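Local coordinates for lectin 2 (Agrocybe aegerita, PDB 4TQJ), which binds glycans, specifically recognising N-acetylglucosamine at their non-reducing end, on a scaffold built of repeated four-stranded antiparallel beta blades, at residues 356-362 with 377-383; 212-216 with 262-266; 288-292 with 348-352; 98-104 with 148-153. The protein carries 1 engineered substitution. Residues are numbered along the deposited sequence.

Interaction 1 of 4, residues 356-362 with 377-383; sequences FGEKETL and ALTNDFS
The outer beta hairpin of one beta-propeller blade, strands 361-364 and 376-379, forms this contact together with the loop that leaves the blade and the turn 357-360, closed by Gly-357 N to Glu-360 O at 2.7 Å, with Phe-356 ending strand 352-356. The register is antiparallel. Thr-361 and Thr-379 form a hydrogen-bonded pair (CA-CA 5.3 Å) and Leu-362 and Ala-377 a non-hydrogen-bonded pair (CA-CA 4.7 Å). The one-residue shift between the pairs is a classic beta bulge: Leu-378 (phi/psi -90/-41) and Thr-379 both face Thr-361. Accordingly, Thr-361 O accepts from Leu-378 N at 3.0 Å and, weakly, from Thr-379 N at 3.4 Å, while Thr-361 N donates to Thr-379 O at 2.7 Å. On one sheet face Thr-361 CB lies 3.9 Å from Thr-379 CG2.

At the end of the strand, Thr-379 OG1 accepts from Asp-381 N at 3.1 Å, an ST turn. A type II turn follows from Asn-380 to Ser-383, with Asp-381 at -71/155 and Phe-382 at 74/-14. It brings Phe-382 CB over one face of the Phe-356 ring, 3.9 Å from the centroid, a CH-pi contact. Ser-383 OG donates to Asn-380 O at 2.8 Å and also pairs with Ser-385. Thr-361, in the m rotamer, ties strand to turn by donating from OG1 to Asp-381 O at 2.7 Å.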
loop_
_atom_site.group_PDB
_atom_site.type_symbol
_atom_site.label_atom_id
_atom_site.label_comp_id
_atom_site.label_asym_id
_atom_site.label_seq_id
_atom_site.Cartn_x
_atom_site.Cartn_y
_atom_site.Cartn_z
ATOM N N PHE A 356 0.983 15.251 -16.480
ATOM C CA PHE A 356 2.312 15.816 -16.299
ATOM C C PHE A 356 2.491 16.905 -17.352
ATOM O O PHE A 356 2.760 16.606 -18.514
ATOM C CB PHE A 356 3.400 14.748 -16.470
ATOM C CG PHE A 356 3.309 13.595 -15.477
ATOM C CD1 PHE A 356 2.403 13.615 -14.430
ATOM C CD2 PHE A 356 4.132 12.489 -15.613
ATOM C CE1 PHE A 356 2.327 12.544 -13.527
ATOM C CE2 PHE A 356 4.052 11.419 -14.728
ATOM C CZ PHE A 356 3.144 11.450 -13.684
ATOM N N GLY A 357 2.327 18.158 -16.945
ATOM C CA GLY A 357 2.300 19.280 -17.876
ATOM C C GLY A 357 3.650 19.903 -18.195
ATOM O O GLY A 357 4.691 19.275 -18.035
ATOM N N GLU A 358 3.625 21.143 -18.674
ATOM C CA GLU A 358 4.851 21.828 -19.069
ATOM C C GLU A 358 5.749 22.067 -17.859
ATOM O O GLU A 358 6.935 21.761 -17.894
ATOM C CB GLU A 358 4.535 23.164 -19.762
ATOM C CG GLU A 358 5.737 23.816 -20.422
ATOM C CD GLU A 358 6.162 23.136 -21.712
ATOM O OE1 GLU A 358 5.595 22.086 -22.071
ATOM O OE2 GLU A 358 7.068 23.657 -22.383
ATOM N N LYS A 359 5.166 22.603 -16.792
ATOM C CA LYS A 359 5.920 22.991 -15.603
ATOM C C LYS A 359 5.288 22.456 -14.317
ATOM O O LYS A 359 5.867 22.573 -13.233
ATOM C CB LYS A 359 6.001 24.519 -15.515
ATOM C CG LYS A 359 6.225 25.214 -16.855
ATOM C CD LYS A 359 7.455 24.675 -17.596
ATOM C CE LYS A 359 8.732 25.371 -17.171
ATOM N NZ LYS A 359 8.657 26.856 -17.368
ATOM N N GLU A 360 4.094 21.881 -14.443
ATOM C CA GLU A 360 3.354 21.374 -13.297
ATOM C C GLU A 360 2.704 20.023 -13.581
ATOM O O GLU A 360 2.316 19.731 -14.712
ATOM C CB GLU A 360 2.245 22.353 -12.908
ATOM C CG GLU A 360 2.680 23.550 -12.109
ATOM C CD GLU A 360 1.490 24.332 -11.599
ATOM O OE1 GLU A 360 0.763 24.908 -12.435
ATOM O OE2 GLU A 360 1.267 24.357 -10.368
ATOM N N THR A 361 2.572 19.216 -12.536
ATOM C CA THR A 361 1.745 18.016 -12.575
ATOM C C THR A 361 0.391 18.334 -11.944
ATOM O O THR A 361 0.312 18.676 -10.765
ATOM C CB THR A 361 2.407 16.867 -11.811
ATOM O OG1 THR A 361 3.524 16.377 -12.568
ATOM C CG2 THR A 361 1.408 15.734 -11.571
ATOM N N LEU A 362 -0.669 18.241 -12.743
ATOM C CA LEU A 362 -2.007 18.610 -12.304
ATOM C C LEU A 362 -2.903 17.395 -12.156
ATOM O O LEU A 362 -2.676 16.352 -12.770
ATOM C CB LEU A 362 -2.649 19.568 -13.302
ATOM C CG LEU A 362 -1.857 20.828 -13.649
ATOM C CD1 LEU A 362 -2.688 21.696 -14.589
ATOM C CD2 LEU A 362 -1.511 21.579 -12.392
ATOM N N ALA A 377 -2.945 21.826 -8.552
ATOM C CA ALA A 377 -1.513 21.614 -8.709
ATOM C C ALA A 377 -1.046 20.653 -7.634
ATOM O O ALA A 377 -1.089 20.972 -6.451
ATOM C CB ALA A 377 -0.764 22.938 -8.596
ATOM N N LEU A 378 -0.606 19.471 -8.044
ATOM C CA LEU A 378 -0.155 18.450 -7.111
ATOM C C LEU A 378 1.344 18.570 -6.831
ATOM O O LEU A 378 1.772 18.412 -5.687
ATOM C CB LEU A 378 -0.513 17.054 -7.645
ATOM C CG LEU A 378 0.082 15.769 -7.061
ATOM C CD1 LEU A 378 -0.394 15.499 -5.639
ATOM C CD2 LEU A 378 -0.301 14.604 -7.963
ATOM N N THR A 379 2.136 18.844 -7.867
ATOM C CA THR A 379 3.589 19.026 -7.709
ATOM C C THR A 379 4.284 19.562 -8.979
ATOM O O THR A 379 3.790 19.376 -10.092
ATOM C CB THR A 379 4.287 17.717 -7.262
ATOM O OG1 THR A 379 5.695 17.942 -7.123
ATOM C CG2 THR A 379 4.061 16.610 -8.277
ATOM N N ASN A 380 5.419 20.239 -8.807
ATOM C CA ASN A 380 6.237 20.662 -9.945
ATOM C C ASN A 380 6.973 19.484 -10.556
ATOM O O ASN A 380 7.378 19.526 -11.710
ATOM C CB ASN A 380 7.269 21.721 -9.539
ATOM C CG ASN A 380 6.647 23.069 -9.241
ATOM O OD1 ASN A 380 5.665 23.470 -9.866
ATOM N ND2 ASN A 380 7.223 23.781 -8.278
ATOM N N ASP A 381 7.149 18.430 -9.768
ATOM C CA ASP A 381 7.911 17.264 -10.206
ATOM C C ASP A 381 7.160 16.456 -11.274
ATOM O O ASP A 381 5.931 16.506 -11.355
ATOM C CB ASP A 381 8.241 16.378 -8.995
ATOM C CG ASP A 381 8.928 17.153 -7.867
ATOM O OD1 ASP A 381 9.896 17.900 -8.139
ATOM O OD2 ASP A 381 8.489 17.025 -6.704
ATOM N N PHE A 382 7.925 15.724 -12.079
ATOM C CA PHE A 382 7.436 14.882 -13.177
ATOM C C PHE A 382 6.971 15.638 -14.420
ATOM O O PHE A 382 6.791 15.033 -15.477
ATOM C CB PHE A 382 6.377 13.871 -12.713
ATOM C CG PHE A 382 6.870 12.931 -11.652
ATOM C CD1 PHE A 382 7.766 11.922 -11.965
ATOM C CD2 PHE A 382 6.458 13.074 -10.344
ATOM C CE1 PHE A 382 8.232 11.065 -10.992
ATOM C CE2 PHE A 382 6.921 12.220 -9.366
ATOM C CZ PHE A 382 7.802 11.213 -9.693
ATOM N N SER A 383 6.789 16.947 -14.295
ATOM C CA SER A 383 6.431 17.778 -15.450
ATOM C C SER A 383 7.555 17.804 -16.489
ATOM O O SER A 383 8.718 17.554 -16.173
ATOM C CB SER A 383 6.099 19.201 -15.010
ATOM O OG SER A 383 7.249 19.839 -14.485
#

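Interaction 2 of 4, residues 212-216 with 262-266; sequences VIDNF and FGQVK
This is an apolar contact between two successive blades, where the end of outermost strand 210-213 and the loop after it meet the segment that leads into the next blade's outermost strand, 266-269. The touching parts run 30° apart, with CA-CA separations of 6.4 Å for Val-212 and Phe-262 and 7.7 Å for Asn-215 and Val-265. Phe-262 (chi1 m) points toward 212-216: its CD2 lies 3.8 Å from Val-212 CG2, and its CB 3.7 Å from Ile-213 CG1. Ile-213 CD1 makes an off-centre CH-pi contact, 4.3 Å from the Phe-262 centroid. Val-212 and Ile-213 form a classic beta bulge opposite Val-195, consistent with both side chains pointing toward 262-266 at this interface between beta-propeller blades. Val-265 (chi1 t) fills the other end, its CG2 3.8 Å from Ile-213 CG2 and its CG1 3.8 Å from both Phe-216 CZ and Asn-215 ND2. Phe-216 adopts a left-handed backbone (59/21), and its N donates to Asn-215 OD1 at 2.9 Å; that oxygen also accepts from Trp-223. Two waters span the backbones: both donate to Val-212 O at 2.8 Å, one accepting from Phe-262 N at 2.9 Å and the other donating to Phe-262 O at 3.0 Å.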
loop_
_atom_site.group_PDB
_atom_site.type_symbol
_atom_site.label_atom_id
_atom_site.label_comp_id
_atom_site.label_asym_id
_atom_site.label_seq_id
_atom_site.Cartn_x
_atom_site.Cartn_y
_atom_site.Cartn_z
ATOM N N VAL A 212 -11.922 -14.705 -34.201
ATOM C CA VAL A 212 -13.152 -14.470 -33.451
ATOM C C VAL A 212 -14.000 -13.290 -33.934
ATOM O O VAL A 212 -15.188 -13.236 -33.636
ATOM C CB VAL A 212 -12.888 -14.274 -31.942
ATOM C CG1 VAL A 212 -12.314 -15.551 -31.326
ATOM C CG2 VAL A 212 -11.978 -13.062 -31.720
ATOM N N ILE A 213 -13.389 -12.337 -34.629
ATOM C CA ILE A 213 -14.130 -11.199 -35.187
ATOM C C ILE A 213 -13.537 -10.827 -36.535
ATOM O O ILE A 213 -12.313 -10.820 -36.699
ATOM C CB ILE A 213 -14.085 -9.944 -34.276
ATOM C CG1 ILE A 213 -14.474 -10.270 -32.833
ATOM C CG2 ILE A 213 -15.001 -8.837 -34.820
ATOM C CD1 ILE A 213 -14.087 -9.178 -31.858
ATOM N N ASP A 214 -14.399 -10.525 -37.502
ATOM C CA ASP A 214 -13.939 -10.106 -38.822
ATOM C C ASP A 214 -14.080 -8.596 -38.925
ATOM O O ASP A 214 -14.865 -8.081 -39.728
ATOM C CB ASP A 214 -14.745 -10.793 -39.935
ATOM C CG ASP A 214 -14.637 -12.309 -39.889
ATOM O OD1 ASP A 214 -13.653 -12.830 -39.328
ATOM O OD2 ASP A 214 -15.539 -12.985 -40.424
ATOM N N ASN A 215 -13.329 -7.898 -38.080
ATOM C CA ASN A 215 -13.452 -6.457 -37.902
ATOM C C ASN A 215 -12.328 -5.971 -36.967
ATOM O O ASN A 215 -11.488 -6.765 -36.524
ATOM C CB ASN A 215 -14.842 -6.094 -37.345
ATOM C CG ASN A 215 -15.392 -4.785 -37.926
ATOM O OD1 ASN A 215 -14.647 -3.838 -38.175
ATOM N ND2 ASN A 215 -16.711 -4.736 -38.139
ATOM N N PHE A 216 -12.303 -4.671 -36.699
ATOM C CA PHE A 216 -11.260 -4.060 -35.888
ATOM C C PHE A 216 -9.848 -4.251 -36.453
ATOM O O PHE A 216 -8.865 -4.125 -35.725
ATOM C CB PHE A 216 -11.311 -4.576 -34.438
ATOM C CG PHE A 216 -12.592 -4.255 -33.720
ATOM C CD1 PHE A 216 -12.911 -2.947 -33.382
ATOM C CD2 PHE A 216 -13.474 -5.263 -33.367
ATOM C CE1 PHE A 216 -14.090 -2.653 -32.710
ATOM C CE2 PHE A 216 -14.651 -4.979 -32.698
ATOM C CZ PHE A 216 -14.971 -3.674 -32.371
ATOM N N PHE A 262 -17.443 -13.675 -29.495
ATOM C CA PHE A 262 -17.865 -12.283 -29.663
ATOM C C PHE A 262 -19.091 -12.074 -30.543
ATOM O O PHE A 262 -19.238 -12.721 -31.582
ATOM C CB PHE A 262 -16.691 -11.423 -30.153
ATOM C CG PHE A 262 -15.591 -11.305 -29.138
ATOM C CD1 PHE A 262 -15.570 -10.254 -28.246
ATOM C CD2 PHE A 262 -14.621 -12.292 -29.033
ATOM C CE1 PHE A 262 -14.578 -10.161 -27.282
ATOM C CE2 PHE A 262 -13.623 -12.207 -28.075
ATOM C CZ PHE A 262 -13.603 -11.143 -27.200
ATOM N N GLY A 263 -19.960 -11.161 -30.108
ATOM C CA GLY A 263 -21.170 -10.809 -30.822
ATOM C C GLY A 263 -20.944 -9.790 -31.932
ATOM O O GLY A 263 -19.812 -9.429 -32.243
ATOM N N GLN A 264 -22.028 -9.331 -32.544
ATOM C CA GLN A 264 -21.911 -8.414 -33.669
ATOM C C GLN A 264 -21.288 -7.079 -33.249
ATOM O O GLN A 264 -21.407 -6.649 -32.102
ATOM C CB GLN A 264 -23.262 -8.199 -34.353
ATOM C CG GLN A 264 -24.343 -7.680 -33.439
ATOM C CD GLN A 264 -25.664 -7.451 -34.161
ATOM O OE1 GLN A 264 -26.694 -8.038 -33.797
ATOM N NE2 GLN A 264 -25.646 -6.583 -35.185
ATOM N N VAL A 265 -20.618 -6.434 -34.195
ATOM C CA VAL A 265 -19.915 -5.189 -33.928
ATOM C C VAL A 265 -20.843 -4.001 -34.121
ATOM O O VAL A 265 -21.289 -3.728 -35.241
ATOM C CB VAL A 265 -18.712 -5.059 -34.858
ATOM C CG1 VAL A 265 -18.013 -3.722 -34.661
ATOM C CG2 VAL A 265 -17.760 -6.233 -34.628
ATOM N N LYS A 266 -21.133 -3.296 -33.031
ATOM C CA LYS A 266 -22.138 -2.235 -33.038
ATOM C C LYS A 266 -21.567 -0.872 -32.659
ATOM O O LYS A 266 -20.642 -0.783 -31.864
ATOM C CB LYS A 266 -23.282 -2.582 -32.079
ATOM C CG LYS A 266 -23.934 -3.933 -32.331
ATOM C CD LYS A 266 -25.128 -4.157 -31.393
ATOM C CE LYS A 266 -25.425 -5.636 -31.219
ATOM N NZ LYS A 266 -26.889 -5.944 -31.259
HETATM O O HOH W 1 -16.469 -15.024 -31.863
HETATM O O HOH W 2 -17.813 -12.586 -34.197
#

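Interaction 3 of 4, residues 288-292 with 348-352; sequences ADLTG and DGCAD
Two Asx turns from neighbouring propeller blades lie so close that two carbonyl oxygens, Asp-289 O and Gly-349 O, face each other at 3.2 Å without a bond between them. In the first turn Asp-289 (chi1 t) accepts at OD1 from Thr-291 N at 3.0 Å and weakly from Gly-292 N, also at 3.0 Å; its OD2 is held by Gly-294. In the second, Asp-348 OD1 (chi1 p) accepts from Cys-350 N at 3.0 Å. Gly-292 (72/15) and Gly-349 (73/7) take left-handed conformations and approach with CA-CA 4.4 Å; Gly-292 CA comes 3.3 Å from Gly-349 O in a CA-H...O contact. Ala-351 N donates to Asp-289 O at 2.9 Å, linking the segments directly. A water sits 2.8 Å from Asp-289 OD2 and 2.7 Å from Gly-349 O. Cys-350 SG (chi1 m) packs 3.4 Å from Gly-292 N, while Ala-351 CB meets Leu-290 CD1 at 3.8 Å and Ala-288 CB at 4.0 Å. The loops that carry these turns, consistent with FG-GAP-like repeats, connect the first and second strands of their blades: 285-288 to 297-301, and 339-343 to 352-356. Val-342 of strand 339-343 lies against Ala-288, Leu-290 and Ala-351.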
loop_
_atom_site.group_PDB
_atom_site.type_symbol
_atom_site.label_atom_id
_atom_site.label_comp_id
_atom_site.label_asym_id
_atom_site.label_seq_id
_atom_site.Cartn_x
_atom_site.Cartn_y
_atom_site.Cartn_z
ATOM N N ALA A 288 -11.503 3.378 -19.038
ATOM C CA ALA A 288 -11.224 3.269 -17.609
ATOM C C ALA A 288 -12.542 3.234 -16.858
ATOM O O ALA A 288 -13.558 3.702 -17.377
ATOM C CB ALA A 288 -10.377 4.444 -17.142
ATOM N N ASP A 289 -12.541 2.678 -15.646
ATOM C CA ASP A 289 -13.777 2.616 -14.868
ATOM C C ASP A 289 -13.980 3.910 -14.099
ATOM O O ASP A 289 -13.315 4.148 -13.090
ATOM C CB ASP A 289 -13.786 1.420 -13.901
ATOM C CG ASP A 289 -15.111 1.287 -13.161
ATOM O OD1 ASP A 289 -16.001 2.129 -13.392
ATOM O OD2 ASP A 289 -15.271 0.347 -12.361
ATOM N N LEU A 290 -14.883 4.758 -14.581
ATOM C CA LEU A 290 -15.067 6.064 -13.957
ATOM C C LEU A 290 -16.204 6.070 -12.944
ATOM O O LEU A 290 -16.487 7.100 -12.357
ATOM C CB LEU A 290 -15.282 7.167 -15.005
ATOM C CG LEU A 290 -14.037 7.914 -15.496
ATOM C CD1 LEU A 290 -13.009 6.974 -16.140
ATOM C CD2 LEU A 290 -14.439 9.014 -16.482
ATOM N N THR A 291 -16.837 4.917 -12.723
ATOM C CA THR A 291 -17.975 4.881 -11.813
ATOM C C THR A 291 -17.938 3.778 -10.756
ATOM O O THR A 291 -18.881 3.628 -9.988
ATOM C CB THR A 291 -19.283 4.786 -12.579
ATOM O OG1 THR A 291 -19.280 3.585 -13.354
ATOM C CG2 THR A 291 -19.453 6.017 -13.503
ATOM N N GLY A 292 -16.852 3.015 -10.704
ATOM C CA GLY A 292 -16.702 2.011 -9.670
ATOM C C GLY A 292 -17.597 0.801 -9.832
ATOM O O GLY A 292 -17.752 0.017 -8.899
ATOM N N ASP A 348 -11.495 4.760 -4.543
ATOM C CA ASP A 348 -12.935 4.585 -4.670
ATOM C C ASP A 348 -13.355 3.828 -5.947
ATOM O O ASP A 348 -14.537 3.689 -6.216
ATOM C CB ASP A 348 -13.666 5.931 -4.557
ATOM C CG ASP A 348 -13.482 6.804 -5.791
ATOM O OD1 ASP A 348 -12.560 6.522 -6.586
ATOM O OD2 ASP A 348 -14.253 7.772 -5.959
ATOM N N GLY A 349 -12.392 3.333 -6.724
ATOM C CA GLY A 349 -12.706 2.601 -7.951
ATOM C C GLY A 349 -13.206 3.458 -9.112
ATOM O O GLY A 349 -13.624 2.944 -10.155
ATOM N N CYS A 350 -13.166 4.773 -8.934
ATOM C CA CYS A 350 -13.578 5.696 -9.987
ATOM C C CYS A 350 -12.354 6.473 -10.454
ATOM O O CYS A 350 -11.734 7.191 -9.670
ATOM C CB CYS A 350 -14.664 6.641 -9.468
ATOM S SG CYS A 350 -16.071 5.747 -8.785
ATOM N N ALA A 351 -11.986 6.300 -11.722
ATOM C CA ALA A 351 -10.684 6.780 -12.181
ATOM C C ALA A 351 -10.551 8.291 -12.143
ATOM O O ALA A 351 -11.473 9.028 -12.493
ATOM C CB ALA A 351 -10.334 6.235 -13.556
ATOM N N ASP A 352 -9.379 8.748 -11.725
ATOM C CA ASP A 352 -9.117 10.161 -11.660
ATOM C C ASP A 352 -8.230 10.527 -12.837
ATOM O O ASP A 352 -7.807 9.650 -13.613
ATOM C CB ASP A 352 -8.443 10.494 -10.324
ATOM C CG ASP A 352 -9.194 9.902 -9.149
ATOM O OD1 ASP A 352 -10.325 10.362 -8.905
ATOM O OD2 ASP A 352 -8.690 8.956 -8.495
HETATM O O HOH W 3 -13.255 0.234 -10.360
#

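Interaction 4 of 4, residues 98-104 with 148-153; sequences KMVIANF and LNFGPA
Val-100, Leu-148 and Ala-153 lose the most surface here, 76, 63 and 63 Å², and mark the length of a contact between adjacent beta-propeller blades. Val-100 (chi1 m), on outermost strand 98-101, points toward the loop before strand 154-157. Its CG1 is 3.8 Å from Leu-148 CB, its CB 3.7 Å from Leu-148 O, and its CG2 3.6 Å from Phe-150 CE2. Leu-148 keeps a left-handed backbone (70/19), and its CD1 reaches Lys-98 CD at 4.3 Å. At the far end Ala-153 CB lies 3.9 Å from Phe-104 CE2 and 3.8 Å from Asn-103 ND2. Between these, Ile-101 CD1 (chi1 t) rests 4.0 Å from Phe-150 CB and 3.6 Å from Gly-151 O. An inverse gamma turn centred on Ala-102 redirects the chain from the strand to Asn-103. CA-CA separations grow from 5.8 Å at Val-100 and Leu-148 to 6.9 Å at Asn-103 and Ala-153. One water donates to Val-100 O at 2.6 Å and accepts from Phe-150 N at 2.9 Å; another donates to Asn-103 OD1 at 2.8 Å and accepts from Ala-153 N at 2.7 Å. Between these two segments, then, apolar side chains make the contact, and the polar link across it is made by water.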
loop_
_atom_site.group_PDB
_atom_site.type_symbol
_atom_site.label_atom_id
_atom_site.label_comp_id
_atom_site.label_asym_id
_atom_site.label_seq_id
_atom_site.Cartn_x
_atom_site.Cartn_y
_atom_site.Cartn_z
ATOM N N LYS A 98 19.963 -6.789 -10.316
ATOM C CA LYS A 98 20.549 -8.095 -10.622
ATOM C C LYS A 98 20.063 -8.624 -11.973
ATOM O O LYS A 98 18.881 -8.535 -12.288
ATOM C CB LYS A 98 20.197 -9.090 -9.516
ATOM C CG LYS A 98 20.875 -10.447 -9.645
ATOM C CD LYS A 98 20.449 -11.370 -8.511
ATOM C CE LYS A 98 21.028 -12.773 -8.682
ATOM N NZ LYS A 98 20.459 -13.721 -7.680
ATOM N N MET A 99 20.977 -9.175 -12.767
ATOM C CA MET A 99 20.615 -9.738 -14.065
ATOM C C MET A 99 20.055 -11.146 -13.893
ATOM O O MET A 99 20.768 -12.060 -13.485
ATOM C CB MET A 99 21.814 -9.752 -15.017
ATOM C CG MET A 99 21.517 -10.367 -16.375
ATOM S SD MET A 99 22.996 -10.534 -17.398
ATOM C CE MET A 99 24.044 -11.477 -16.297
ATOM N N VAL A 100 18.778 -11.313 -14.223
ATOM C CA VAL A 100 18.057 -12.553 -13.940
ATOM C C VAL A 100 17.974 -13.502 -15.137
ATOM O O VAL A 100 17.579 -14.654 -14.982
ATOM C CB VAL A 100 16.633 -12.254 -13.416
ATOM C CG1 VAL A 100 16.699 -11.375 -12.188
ATOM C CG2 VAL A 100 15.786 -11.581 -14.501
ATOM N N ILE A 101 18.336 -13.029 -16.326
ATOM C CA ILE A 101 18.320 -13.891 -17.506
ATOM C C ILE A 101 19.019 -13.281 -18.720
ATOM O O ILE A 101 18.898 -12.079 -19.007
ATOM C CB ILE A 101 16.874 -14.347 -17.890
ATOM C CG1 ILE A 101 16.904 -15.495 -18.902
ATOM C CG2 ILE A 101 16.050 -13.188 -18.443
ATOM C CD1 ILE A 101 15.562 -16.155 -19.109
ATOM N N ALA A 102 19.752 -14.131 -19.431
ATOM C CA ALA A 102 20.464 -13.740 -20.634
ATOM C C ALA A 102 19.614 -13.938 -21.893
ATOM O O ALA A 102 20.026 -14.608 -22.835
ATOM C CB ALA A 102 21.783 -14.515 -20.743
ATOM N N ASN A 103 18.426 -13.336 -21.906
ATOM C CA ASN A 103 17.540 -13.391 -23.068
ATOM C C ASN A 103 16.668 -12.130 -23.118
ATOM O O ASN A 103 16.689 -11.330 -22.184
ATOM C CB ASN A 103 16.641 -14.634 -23.011
ATOM C CG ASN A 103 17.408 -15.937 -23.205
ATOM O OD1 ASN A 103 17.915 -16.517 -22.251
ATOM N ND2 ASN A 103 17.475 -16.407 -24.441
ATOM N N PHE A 104 15.906 -11.964 -24.195
ATOM C CA PHE A 104 14.968 -10.839 -24.324
ATOM C C PHE A 104 15.689 -9.493 -24.339
ATOM O O PHE A 104 15.115 -8.459 -23.985
ATOM C CB PHE A 104 13.918 -10.863 -23.205
ATOM C CG PHE A 104 13.054 -12.108 -23.200
ATOM C CD1 PHE A 104 12.007 -12.256 -24.101
ATOM C CD2 PHE A 104 13.282 -13.117 -22.285
ATOM C CE1 PHE A 104 11.217 -13.412 -24.091
ATOM C CE2 PHE A 104 12.497 -14.262 -22.269
ATOM C CZ PHE A 104 11.468 -14.409 -23.166
ATOM N N LEU A 148 14.093 -15.228 -8.458
ATOM C CA LEU A 148 14.699 -14.603 -9.627
ATOM C C LEU A 148 15.376 -15.618 -10.548
ATOM O O LEU A 148 16.212 -15.261 -11.376
ATOM C CB LEU A 148 15.667 -13.478 -9.236
ATOM C CG LEU A 148 15.094 -12.254 -8.496
ATOM C CD1 LEU A 148 16.141 -11.154 -8.399
ATOM C CD2 LEU A 148 13.837 -11.706 -9.155
ATOM N N ASN A 149 15.008 -16.887 -10.402
ATOM C CA ASN A 149 15.404 -17.895 -11.370
ATOM C C ASN A 149 14.331 -17.992 -12.438
ATOM O O ASN A 149 13.178 -18.305 -12.147
ATOM C CB ASN A 149 15.618 -19.264 -10.708
ATOM C CG ASN A 149 16.715 -19.238 -9.664
ATOM O OD1 ASN A 149 16.447 -19.224 -8.460
ATOM N ND2 ASN A 149 17.954 -19.209 -10.120
ATOM N N PHE A 150 14.716 -17.696 -13.671
ATOM C CA PHE A 150 13.793 -17.761 -14.787
ATOM C C PHE A 150 14.133 -18.939 -15.690
ATOM O O PHE A 150 15.276 -19.103 -16.117
ATOM C CB PHE A 150 13.810 -16.439 -15.560
ATOM C CG PHE A 150 13.090 -15.323 -14.855
ATOM C CD1 PHE A 150 11.762 -15.051 -15.139
ATOM C CD2 PHE A 150 13.732 -14.570 -13.882
ATOM C CE1 PHE A 150 11.100 -14.034 -14.483
ATOM C CE2 PHE A 150 13.071 -13.549 -13.222
ATOM C CZ PHE A 150 11.757 -13.284 -13.519
ATOM N N GLY A 151 13.133 -19.768 -15.961
ATOM C CA GLY A 151 13.296 -20.889 -16.867
ATOM C C GLY A 151 13.831 -20.471 -18.224
ATOM O O GLY A 151 13.976 -19.281 -18.506
ATOM N N PRO A 152 14.138 -21.455 -19.075
ATOM C CA PRO A 152 14.653 -21.175 -20.412
ATOM C C PRO A 152 13.627 -20.429 -21.250
ATOM O O PRO A 152 12.453 -20.792 -21.218
ATOM C CB PRO A 152 14.850 -22.578 -21.000
ATOM C CG PRO A 152 13.890 -23.435 -20.241
ATOM C CD PRO A 152 14.002 -22.903 -18.843
ATOM N N ALA A 153 14.075 -19.417 -21.987
ATOM C CA ALA A 153 13.237 -18.742 -22.963
ATOM C C ALA A 153 12.769 -19.772 -23.977
ATOM O O ALA A 153 13.566 -20.362 -24.711
ATOM C CB ALA A 153 14.006 -17.623 -23.652
HETATM O O HOH W 4 17.508 -17.137 -14.236
HETATM O O HOH W 5 16.748 -19.027 -21.751
#

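Interaction 1 lies mostly within one blade, and its chemistry is that of a hairpin: direct backbone hydrogen bonds, a bulge and a turn. The other three join consecutive blades. Interactions 2 and 4 are counterparts about 38 Å apart between centres, each setting an outermost strand against the approach to the next blade's outermost strand with side-chain packing and bridging water; interaction 4 is the more exposed. The centre of interaction 3 is about 16 Å from the centre of the chain, those of the others 22 to 23 Å, and it matches turn to turn through tight backbone contacts. Interaction 1 and segment 348-352 of interaction 3 belong to the same blade, strands 339-343 to 376-379.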